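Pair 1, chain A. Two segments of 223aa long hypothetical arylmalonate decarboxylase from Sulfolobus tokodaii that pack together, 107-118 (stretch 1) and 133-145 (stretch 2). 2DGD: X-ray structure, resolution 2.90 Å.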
# COMPACT_ATOMS: atom_id res chain seq x y z
N ASN A 107 -1.12 -36.63 8.79
CA ASN A 107 -0.37 -37.88 8.61
C ASN A 107 0.99 -37.81 9.28
O ASN A 107 2.02 -38.07 8.64
CB ASN A 107 -0.17 -38.16 7.12
CG ASN A 107 -1.46 -38.15 6.34
OD1 ASN A 107 -2.40 -38.90 6.65
ND2 ASN A 107 -1.53 -37.29 5.33
N VAL A 108 1.01 -37.46 10.56
CA VAL A 108 2.26 -37.35 11.28
C VAL A 108 2.58 -38.59 12.11
O VAL A 108 1.77 -39.02 12.93
CB VAL A 108 2.24 -36.12 12.21
CG1 VAL A 108 3.45 -36.12 13.12
CG2 VAL A 108 2.22 -34.85 11.38
N ARG A 109 3.75 -39.18 11.87
CA ARG A 109 4.18 -40.35 12.62
C ARG A 109 5.39 -40.02 13.49
O ARG A 109 5.46 -40.44 14.65
CB ARG A 109 4.50 -41.52 11.68
CG ARG A 109 3.27 -42.15 11.05
CD ARG A 109 3.51 -43.63 10.71
NE ARG A 109 3.31 -43.92 9.29
CZ ARG A 109 4.01 -43.37 8.30
NH1 ARG A 109 3.75 -43.71 7.04
NH2 ARG A 109 4.96 -42.47 8.56
N LYS A 110 6.35 -39.29 12.94
CA LYS A 110 7.53 -38.89 13.69
C LYS A 110 7.32 -37.46 14.21
O LYS A 110 6.94 -36.57 13.46
CB LYS A 110 8.78 -38.97 12.81
CG LYS A 110 9.17 -40.39 12.48
CD LYS A 110 10.26 -40.45 11.43
CE LYS A 110 10.63 -41.89 11.14
NZ LYS A 110 11.56 -41.99 9.98
N LEU A 111 7.57 -37.26 15.49
CA LEU A 111 7.34 -35.96 16.10
C LEU A 111 8.49 -35.44 16.97
O LEU A 111 9.16 -36.21 17.67
CB LEU A 111 6.07 -36.05 16.94
CG LEU A 111 5.48 -34.80 17.59
CD1 LEU A 111 4.91 -33.89 16.50
CD2 LEU A 111 4.39 -35.18 18.56
N TRP A 112 8.73 -34.12 16.91
CA TRP A 112 9.74 -33.49 17.74
C TRP A 112 8.92 -32.59 18.66
O TRP A 112 8.06 -31.83 18.20
CB TRP A 112 10.69 -32.64 16.91
CG TRP A 112 11.92 -32.25 17.69
CD1 TRP A 112 13.11 -32.92 17.72
CD2 TRP A 112 12.06 -31.15 18.59
NE1 TRP A 112 13.98 -32.31 18.59
CE2 TRP A 112 13.36 -31.22 19.14
CE3 TRP A 112 11.21 -30.11 19.00
CZ2 TRP A 112 13.83 -30.29 20.07
CZ3 TRP A 112 11.68 -29.18 19.93
CH2 TRP A 112 12.99 -29.27 20.45
N ILE A 113 9.18 -32.67 19.97
CA ILE A 113 8.41 -31.89 20.93
C ILE A 113 9.16 -30.81 21.70
O ILE A 113 10.17 -31.07 22.35
CB ILE A 113 7.75 -32.84 21.96
CG1 ILE A 113 6.78 -33.77 21.24
CG2 ILE A 113 7.02 -32.04 23.03
CD1 ILE A 113 6.28 -34.89 22.11
N GLY A 114 8.65 -29.58 21.62
CA GLY A 114 9.25 -28.48 22.33
C GLY A 114 8.30 -28.06 23.44
O GLY A 114 7.10 -28.01 23.22
N THR A 115 8.83 -27.77 24.63
CA THR A 115 7.98 -27.36 25.75
C THR A 115 8.65 -26.23 26.55
O THR A 115 9.81 -25.90 26.34
CB THR A 115 7.71 -28.51 26.75
OG1 THR A 115 8.79 -28.61 27.67
CG2 THR A 115 7.57 -29.83 26.03
N PRO A 116 7.90 -25.61 27.47
CA PRO A 116 8.49 -24.53 28.26
C PRO A 116 8.87 -25.06 29.65
O PRO A 116 9.46 -24.34 30.45
CB PRO A 116 7.37 -23.51 28.31
CG PRO A 116 6.18 -24.38 28.48
CD PRO A 116 6.42 -25.54 27.52
N TYR A 117 8.54 -26.32 29.90
CA TYR A 117 8.77 -26.97 31.19
C TYR A 117 10.20 -27.41 31.49
O TYR A 117 11.10 -27.26 30.68
CB TYR A 117 7.88 -28.21 31.31
CG TYR A 117 6.49 -28.03 30.77
CD1 TYR A 117 5.65 -27.03 31.25
CD2 TYR A 117 6.00 -28.88 29.78
CE1 TYR A 117 4.36 -26.87 30.76
CE2 TYR A 117 4.71 -28.74 29.29
CZ TYR A 117 3.89 -27.74 29.78
OH TYR A 117 2.61 -27.62 29.31
N ILE A 118 10.36 -27.98 32.68
CA ILE A 118 11.64 -28.48 33.15
C ILE A 118 11.71 -29.99 32.91
O ILE A 118 10.68 -30.66 32.90
CB ILE A 118 11.84 -28.20 34.65
CG1 ILE A 118 10.64 -28.71 35.44
CG2 ILE A 118 12.04 -26.71 34.88
CD1 ILE A 118 10.75 -28.50 36.93
N GLY A 133 0.74 -42.95 20.02
CA GLY A 133 1.13 -43.47 18.72
C GLY A 133 2.11 -42.65 17.90
O GLY A 133 2.06 -42.69 16.67
N PHE A 134 2.99 -41.91 18.56
CA PHE A 134 3.97 -41.12 17.83
C PHE A 134 5.39 -41.53 18.17
O PHE A 134 5.68 -41.87 19.32
CB PHE A 134 3.82 -39.62 18.13
CG PHE A 134 2.51 -39.02 17.69
CD1 PHE A 134 1.45 -38.91 18.57
CD2 PHE A 134 2.35 -38.58 16.38
CE1 PHE A 134 0.24 -38.37 18.16
CE2 PHE A 134 1.15 -38.04 15.96
CZ PHE A 134 0.09 -37.93 16.85
N GLU A 135 6.26 -41.50 17.17
CA GLU A 135 7.66 -41.81 17.41
C GLU A 135 8.27 -40.45 17.71
O GLU A 135 8.21 -39.54 16.88
CB GLU A 135 8.32 -42.41 16.17
CG GLU A 135 9.80 -42.69 16.40
CD GLU A 135 10.54 -43.09 15.14
OE1 GLU A 135 11.79 -43.14 15.18
OE2 GLU A 135 9.87 -43.36 14.12
N ILE A 136 8.84 -40.30 18.89
CA ILE A 136 9.40 -39.03 19.28
C ILE A 136 10.89 -38.94 19.02
O ILE A 136 11.71 -39.32 19.85
CB ILE A 136 9.06 -38.76 20.74
CG1 ILE A 136 7.54 -38.63 20.84
CG2 ILE A 136 9.76 -37.50 21.25
CD1 ILE A 136 7.01 -38.72 22.21
N VAL A 137 11.23 -38.39 17.86
CA VAL A 137 12.60 -38.24 17.42
C VAL A 137 13.46 -37.26 18.23
O VAL A 137 14.67 -37.18 18.02
CB VAL A 137 12.64 -37.81 15.94
CG1 VAL A 137 11.90 -38.83 15.10
CG2 VAL A 137 12.01 -36.44 15.77
N GLY A 138 12.84 -36.52 19.15
CA GLY A 138 13.61 -35.58 19.95
C GLY A 138 12.76 -34.60 20.72
O GLY A 138 11.58 -34.44 20.43
N TYR A 139 13.36 -33.92 21.69
CA TYR A 139 12.62 -32.95 22.49
C TYR A 139 13.52 -32.07 23.35
O TYR A 139 14.71 -32.34 23.50
CB TYR A 139 11.63 -33.67 23.40
CG TYR A 139 12.28 -34.73 24.24
CD1 TYR A 139 12.42 -36.04 23.78
CD2 TYR A 139 12.79 -34.42 25.50
CE1 TYR A 139 13.04 -37.02 24.55
CE2 TYR A 139 13.42 -35.40 26.29
CZ TYR A 139 13.54 -36.69 25.80
OH TYR A 139 14.17 -37.65 26.58
N ASP A 140 12.94 -31.02 23.92
CA ASP A 140 13.67 -30.10 24.79
C ASP A 140 12.65 -29.15 25.42
O ASP A 140 11.52 -29.04 24.95
CB ASP A 140 14.70 -29.30 23.98
CG ASP A 140 15.77 -28.66 24.87
OD1 ASP A 140 16.63 -27.91 24.34
OD2 ASP A 140 15.76 -28.90 26.10
N GLY A 141 13.05 -28.49 26.51
CA GLY A 141 12.15 -27.57 27.19
C GLY A 141 12.88 -26.32 27.63
O GLY A 141 14.10 -26.31 27.70
N LEU A 142 12.13 -25.26 27.94
CA LEU A 142 12.73 -24.00 28.36
C LEU A 142 13.07 -24.03 29.85
O LEU A 142 13.73 -23.13 30.35
CB LEU A 142 11.78 -22.84 28.08
CG LEU A 142 11.42 -22.58 26.62
CD1 LEU A 142 10.38 -21.47 26.54
CD2 LEU A 142 12.67 -22.23 25.84
N GLY A 143 12.61 -25.07 30.53
CA GLY A 143 12.87 -25.22 31.95
C GLY A 143 12.29 -24.12 32.82
O GLY A 143 12.99 -23.59 33.68
N LYS A 144 11.02 -23.78 32.60
CA LYS A 144 10.36 -22.74 33.39
C LYS A 144 9.29 -23.39 34.24
O LYS A 144 8.88 -24.52 33.98
CB LYS A 144 9.74 -21.67 32.49
CG LYS A 144 10.75 -20.80 31.78
CD LYS A 144 10.09 -19.66 31.02
CE LYS A 144 11.13 -18.78 30.34
NZ LYS A 144 10.50 -17.64 29.60
N ILE A 145 8.83 -22.67 35.26
CA ILE A 145 7.81 -23.20 36.15
C ILE A 145 6.57 -22.32 36.25
O ILE A 145 5.45 -22.81 36.13
CB ILE A 145 8.39 -23.38 37.56
CG1 ILE A 145 9.60 -24.31 37.51
CG2 ILE A 145 7.34 -23.95 38.49
CD1 ILE A 145 10.35 -24.40 38.82

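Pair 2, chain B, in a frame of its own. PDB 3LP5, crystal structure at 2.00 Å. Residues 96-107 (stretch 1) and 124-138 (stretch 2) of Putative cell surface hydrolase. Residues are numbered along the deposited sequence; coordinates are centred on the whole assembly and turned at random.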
# COMPACT_ATOMS: atom_id res chain seq x y z
N HIS B 96 -12.52 13.65 11.02
CA HIS B 96 -12.87 12.67 12.01
C HIS B 96 -13.11 11.28 11.32
O HIS B 96 -14.20 11.00 10.77
CB HIS B 96 -14.09 13.21 12.76
CG HIS B 96 -14.56 12.34 13.88
ND1 HIS B 96 -15.90 12.25 14.23
CD2 HIS B 96 -13.89 11.49 14.69
CE1 HIS B 96 -16.03 11.39 15.23
NE2 HIS B 96 -14.82 10.92 15.53
N PHE B 97 -12.10 10.44 11.32
CA PHE B 97 -12.31 9.06 10.90
C PHE B 97 -11.66 8.19 11.94
O PHE B 97 -10.59 8.54 12.46
CB PHE B 97 -11.76 8.82 9.50
CG PHE B 97 -10.29 9.12 9.35
CD1 PHE B 97 -9.35 8.10 9.38
CD2 PHE B 97 -9.84 10.44 9.15
CE1 PHE B 97 -7.97 8.39 9.25
CE2 PHE B 97 -8.46 10.74 9.00
CZ PHE B 97 -7.54 9.73 9.05
N ASN B 98 -12.29 7.07 12.31
CA ASN B 98 -11.59 6.20 13.25
C ASN B 98 -11.24 4.84 12.69
O ASN B 98 -10.80 3.98 13.42
CB ASN B 98 -12.25 6.16 14.64
CG ASN B 98 -13.57 5.44 14.62
OD1 ASN B 98 -13.99 4.92 13.57
ND2 ASN B 98 -14.23 5.38 15.77
N HIS B 99 -11.42 4.68 11.39
CA HIS B 99 -11.17 3.44 10.66
C HIS B 99 -10.61 3.89 9.29
O HIS B 99 -11.05 4.95 8.80
CB HIS B 99 -12.48 2.61 10.45
CG HIS B 99 -12.86 1.77 11.64
ND1 HIS B 99 -13.74 2.20 12.62
CD2 HIS B 99 -12.49 0.51 12.01
CE1 HIS B 99 -13.89 1.26 13.54
NE2 HIS B 99 -13.14 0.22 13.18
N PHE B 100 -9.65 3.15 8.72
CA PHE B 100 -9.19 3.46 7.36
C PHE B 100 -8.65 2.19 6.66
O PHE B 100 -8.48 1.13 7.29
CB PHE B 100 -8.10 4.59 7.36
CG PHE B 100 -6.80 4.17 7.98
CD1 PHE B 100 -5.73 3.86 7.21
CD2 PHE B 100 -6.68 4.09 9.38
CE1 PHE B 100 -4.49 3.48 7.77
CE2 PHE B 100 -5.44 3.67 9.98
CZ PHE B 100 -4.35 3.38 9.19
N TYR B 101 -8.50 2.28 5.35
CA TYR B 101 -7.82 1.26 4.57
C TYR B 101 -6.55 1.85 3.94
O TYR B 101 -6.44 3.05 3.62
CB TYR B 101 -8.73 0.72 3.47
CG TYR B 101 -10.16 0.55 3.92
CD1 TYR B 101 -10.54 -0.61 4.54
CD2 TYR B 101 -11.08 1.60 3.84
CE1 TYR B 101 -11.81 -0.80 4.97
CE2 TYR B 101 -12.39 1.44 4.30
CZ TYR B 101 -12.74 0.22 4.86
OH TYR B 101 -14.02 -0.04 5.33
N ALA B 102 -5.60 0.97 3.71
CA ALA B 102 -4.31 1.43 3.20
C ALA B 102 -3.92 0.68 1.95
O ALA B 102 -4.10 -0.54 1.88
CB ALA B 102 -3.26 1.26 4.30
N LEU B 103 -3.41 1.42 0.94
CA LEU B 103 -2.83 0.84 -0.24
C LEU B 103 -1.39 1.33 -0.31
O LEU B 103 -1.14 2.55 -0.28
CB LEU B 103 -3.56 1.26 -1.51
CG LEU B 103 -3.00 0.73 -2.83
CD1 LEU B 103 -3.21 -0.74 -3.04
CD2 LEU B 103 -3.57 1.42 -4.09
N GLY B 104 -0.44 0.41 -0.47
CA GLY B 104 0.99 0.75 -0.64
C GLY B 104 1.51 0.17 -1.94
O GLY B 104 1.52 -1.06 -2.16
N HIS B 105 1.97 1.04 -2.84
CA HIS B 105 2.51 0.55 -4.09
C HIS B 105 4.02 0.55 -4.01
O HIS B 105 4.63 1.54 -3.62
CB HIS B 105 2.03 1.40 -5.29
CG HIS B 105 2.57 0.93 -6.60
ND1 HIS B 105 3.06 1.78 -7.56
CD2 HIS B 105 2.73 -0.33 -7.10
CE1 HIS B 105 3.49 1.09 -8.60
NE2 HIS B 105 3.31 -0.20 -8.35
N SER B 106 4.62 -0.58 -4.36
CA SER B 106 6.09 -0.65 -4.44
C SER B 106 6.65 -0.29 -3.05
O SER B 106 6.18 -0.84 -2.08
CB SER B 106 6.58 0.27 -5.58
OG SER B 106 8.01 0.39 -5.60
N ASN B 107 7.61 0.63 -2.93
CA ASN B 107 8.10 1.02 -1.59
C ASN B 107 7.00 1.54 -0.67
O ASN B 107 7.12 1.51 0.55
CB ASN B 107 9.14 2.12 -1.73
CG ASN B 107 10.46 1.62 -2.32
OD1 ASN B 107 10.70 0.45 -2.43
ND2 ASN B 107 11.30 2.56 -2.72
N PRO B 124 -4.07 6.31 18.94
CA PRO B 124 -4.59 5.01 19.34
C PRO B 124 -6.11 4.82 19.08
O PRO B 124 -6.58 3.69 19.11
CB PRO B 124 -4.25 4.92 20.86
CG PRO B 124 -4.08 6.34 21.33
CD PRO B 124 -3.62 7.14 20.08
N LYS B 125 -6.85 5.90 18.81
CA LYS B 125 -8.29 5.77 18.53
C LYS B 125 -8.60 5.48 17.04
O LYS B 125 -9.76 5.35 16.68
CB LYS B 125 -9.05 7.05 18.96
CG LYS B 125 -9.02 7.51 20.49
CD LYS B 125 -8.64 6.36 21.47
CE LYS B 125 -9.84 5.48 21.86
NZ LYS B 125 -10.81 6.30 22.66
N VAL B 126 -7.57 5.43 16.20
CA VAL B 126 -7.75 5.26 14.76
C VAL B 126 -7.25 3.89 14.34
O VAL B 126 -6.05 3.57 14.52
CB VAL B 126 -7.00 6.37 14.00
CG1 VAL B 126 -7.38 6.38 12.52
CG2 VAL B 126 -7.31 7.70 14.61
N HIS B 127 -8.12 3.05 13.81
CA HIS B 127 -7.68 1.68 13.45
C HIS B 127 -7.66 1.40 11.94
O HIS B 127 -8.49 1.93 11.22
CB HIS B 127 -8.54 0.66 14.17
CG HIS B 127 -8.60 0.89 15.65
ND1 HIS B 127 -9.70 1.46 16.26
CD2 HIS B 127 -7.68 0.72 16.63
CE1 HIS B 127 -9.47 1.59 17.56
NE2 HIS B 127 -8.25 1.16 17.81
N ILE B 128 -6.70 0.56 11.50
CA ILE B 128 -6.65 0.14 10.10
C ILE B 128 -7.46 -1.14 9.99
O ILE B 128 -7.40 -1.96 10.87
CB ILE B 128 -5.22 -0.02 9.61
CG1 ILE B 128 -5.18 -0.33 8.10
CG2 ILE B 128 -4.45 -1.04 10.48
CD1 ILE B 128 -3.84 -0.49 7.63
N ASP B 129 -8.25 -1.28 8.94
CA ASP B 129 -9.07 -2.48 8.74
C ASP B 129 -8.40 -3.43 7.75
O ASP B 129 -8.36 -4.67 7.94
CB ASP B 129 -10.46 -2.12 8.17
CG ASP B 129 -11.38 -1.43 9.19
OD1 ASP B 129 -11.01 -1.33 10.39
OD2 ASP B 129 -12.50 -0.98 8.79
N ARG B 130 -7.91 -2.84 6.66
CA ARG B 130 -7.32 -3.61 5.56
C ARG B 130 -6.10 -2.89 4.96
O ARG B 130 -6.11 -1.67 4.88
CB ARG B 130 -8.34 -3.86 4.47
CG ARG B 130 -9.49 -4.75 4.97
CD ARG B 130 -10.36 -5.33 3.82
NE ARG B 130 -11.09 -4.22 3.23
CZ ARG B 130 -12.36 -3.92 3.53
NH1 ARG B 130 -13.00 -4.67 4.41
NH2 ARG B 130 -12.96 -2.89 2.96
N LEU B 131 -5.05 -3.66 4.66
CA LEU B 131 -3.83 -3.26 3.93
C LEU B 131 -3.60 -4.08 2.66
O LEU B 131 -3.61 -5.32 2.69
CB LEU B 131 -2.59 -3.40 4.85
CG LEU B 131 -1.22 -3.14 4.17
CD1 LEU B 131 -1.09 -1.66 3.65
CD2 LEU B 131 -0.14 -3.57 5.19
N MET B 132 -3.46 -3.43 1.53
CA MET B 132 -2.98 -4.12 0.31
C MET B 132 -1.63 -3.51 -0.09
O MET B 132 -1.47 -2.27 -0.15
CB MET B 132 -4.02 -4.06 -0.83
CG MET B 132 -3.55 -4.48 -2.28
SD MET B 132 -4.94 -4.50 -3.50
CE MET B 132 -5.75 -5.98 -2.97
N THR B 133 -0.68 -4.38 -0.39
CA THR B 133 0.59 -3.94 -0.91
C THR B 133 0.80 -4.50 -2.31
O THR B 133 0.29 -5.62 -2.62
CB THR B 133 1.79 -4.28 0.03
OG1 THR B 133 2.02 -5.67 0.05
CG2 THR B 133 1.49 -3.79 1.50
N ILE B 134 1.48 -3.73 -3.14
CA ILE B 134 1.68 -4.16 -4.53
C ILE B 134 3.15 -4.23 -4.82
O ILE B 134 3.83 -3.20 -4.86
CB ILE B 134 1.00 -3.24 -5.55
CG1 ILE B 134 -0.52 -3.15 -5.27
CG2 ILE B 134 1.15 -3.80 -6.95
CD1 ILE B 134 -1.10 -1.84 -5.78
N ALA B 135 3.66 -5.45 -5.06
CA ALA B 135 5.09 -5.60 -5.38
C ALA B 135 6.04 -4.85 -4.45
O ALA B 135 6.95 -4.12 -4.89
CB ALA B 135 5.34 -5.23 -6.88
N SER B 136 5.87 -5.04 -3.14
CA SER B 136 6.68 -4.28 -2.19
C SER B 136 7.92 -5.09 -1.88
O SER B 136 7.81 -6.27 -1.51
CB SER B 136 5.88 -3.97 -0.93
OG SER B 136 4.77 -3.10 -1.22
N PRO B 137 9.11 -4.49 -2.05
CA PRO B 137 10.33 -5.23 -1.87
C PRO B 137 10.78 -5.40 -0.40
O PRO B 137 11.72 -4.73 0.06
CB PRO B 137 11.32 -4.42 -2.71
CG PRO B 137 10.86 -3.00 -2.57
CD PRO B 137 9.36 -3.09 -2.49
N TYR B 138 10.16 -6.36 0.30
CA TYR B 138 10.45 -6.55 1.74
C TYR B 138 11.90 -6.88 2.07
O TYR B 138 12.31 -6.64 3.19
CB TYR B 138 9.51 -7.60 2.33
CG TYR B 138 8.05 -7.09 2.34
CD1 TYR B 138 7.62 -6.22 3.35
CD2 TYR B 138 7.15 -7.47 1.35
CE1 TYR B 138 6.31 -5.73 3.36
CE2 TYR B 138 5.77 -7.02 1.39
CZ TYR B 138 5.41 -6.10 2.36
OH TYR B 138 4.09 -5.63 2.39
O HOH W 1 7.72 -2.55 -6.88

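Pair 1 and pair 2 each join two parallel strands, and N, CA and C atoms of 14 central residues superpose with an RMSD of 0.5 Å. The strand axes cross at -40° in pair 1 and -42° in pair 2, with closest approaches of 4.5 and 4.6 Å.

The hydrogen-bond ladder carries the register. In pair 1, Leu A111 N donates to Glu A135 O (2.7 Å) and Ile A113 N to Gly A138 O (3.0 Å); at the matched positions Phe B100 N donates to His B127 O (3.0 Å) and Ala B102 N to Arg B130 O (2.9 Å). Between these rungs each second strand inserts one residue, Val A137 or Asp B129, which match within 0.4 Å. The inserted amide bonds differently: Val A137 N to Leu A111 O is weak (3.0 Å, 124°), whereas Asp B129 N to Phe B100 O is nearly straight (2.9 Å, 167°).

On the face carrying Leu A111 and Ile A113, matched by Phe B100 and Ala B102, bulk is redistributed. Ile A136 and Ile B128 coincide within 0.2 Å but take chi1 m and t. Ile A136 CD1 meets Ile A113 CD1 at 3.9 Å. In pair 2 the Phe B100 ring lies over its neighbour, with Ile B128 CB 4.0 Å from the ring centroid, while the small Ala B102 receives Ile B128 CD1 at 3.8 Å and Leu B131 CD1 at 3.7 Å, both from its CB. Tyr A139, matching Leu B131, brings its CB to 4.2 Å from Ile A113 CB.

The opposite face shows the sharpest exchange. Trp A112 lays its indole over backbone: NE1 is 3.4 Å from Gly A138 C, and Tyr A139 CA stands 4.0 Å from the six-membered ring's centroid. An ideal CB on Gly A138 would clash with Trp A112 NE1 at 2.6 Å, and the backbone angles there also call for glycine. The matching Tyr B101 instead meets a long side chain, its CE1 3.1 Å from Arg B130 NH2 over one face of the guanidinium. One step on, Gly A114 leaves space that the Trp A112 ring occupies, since an ideal CB would be crowded by CZ3 at 3.2 Å. Its match, Leu B103, reaches across instead, CD1 lying 3.8 Å from Met B132 CG and 3.6 Å from Ile B134 CD1.

Glycine changes strands at the next position. Thr A115 faces Gly A141, whose ideal CB would clash with Thr A115 OG1 at 2.8 Å; in pair 2 Gly B104 faces Thr B133.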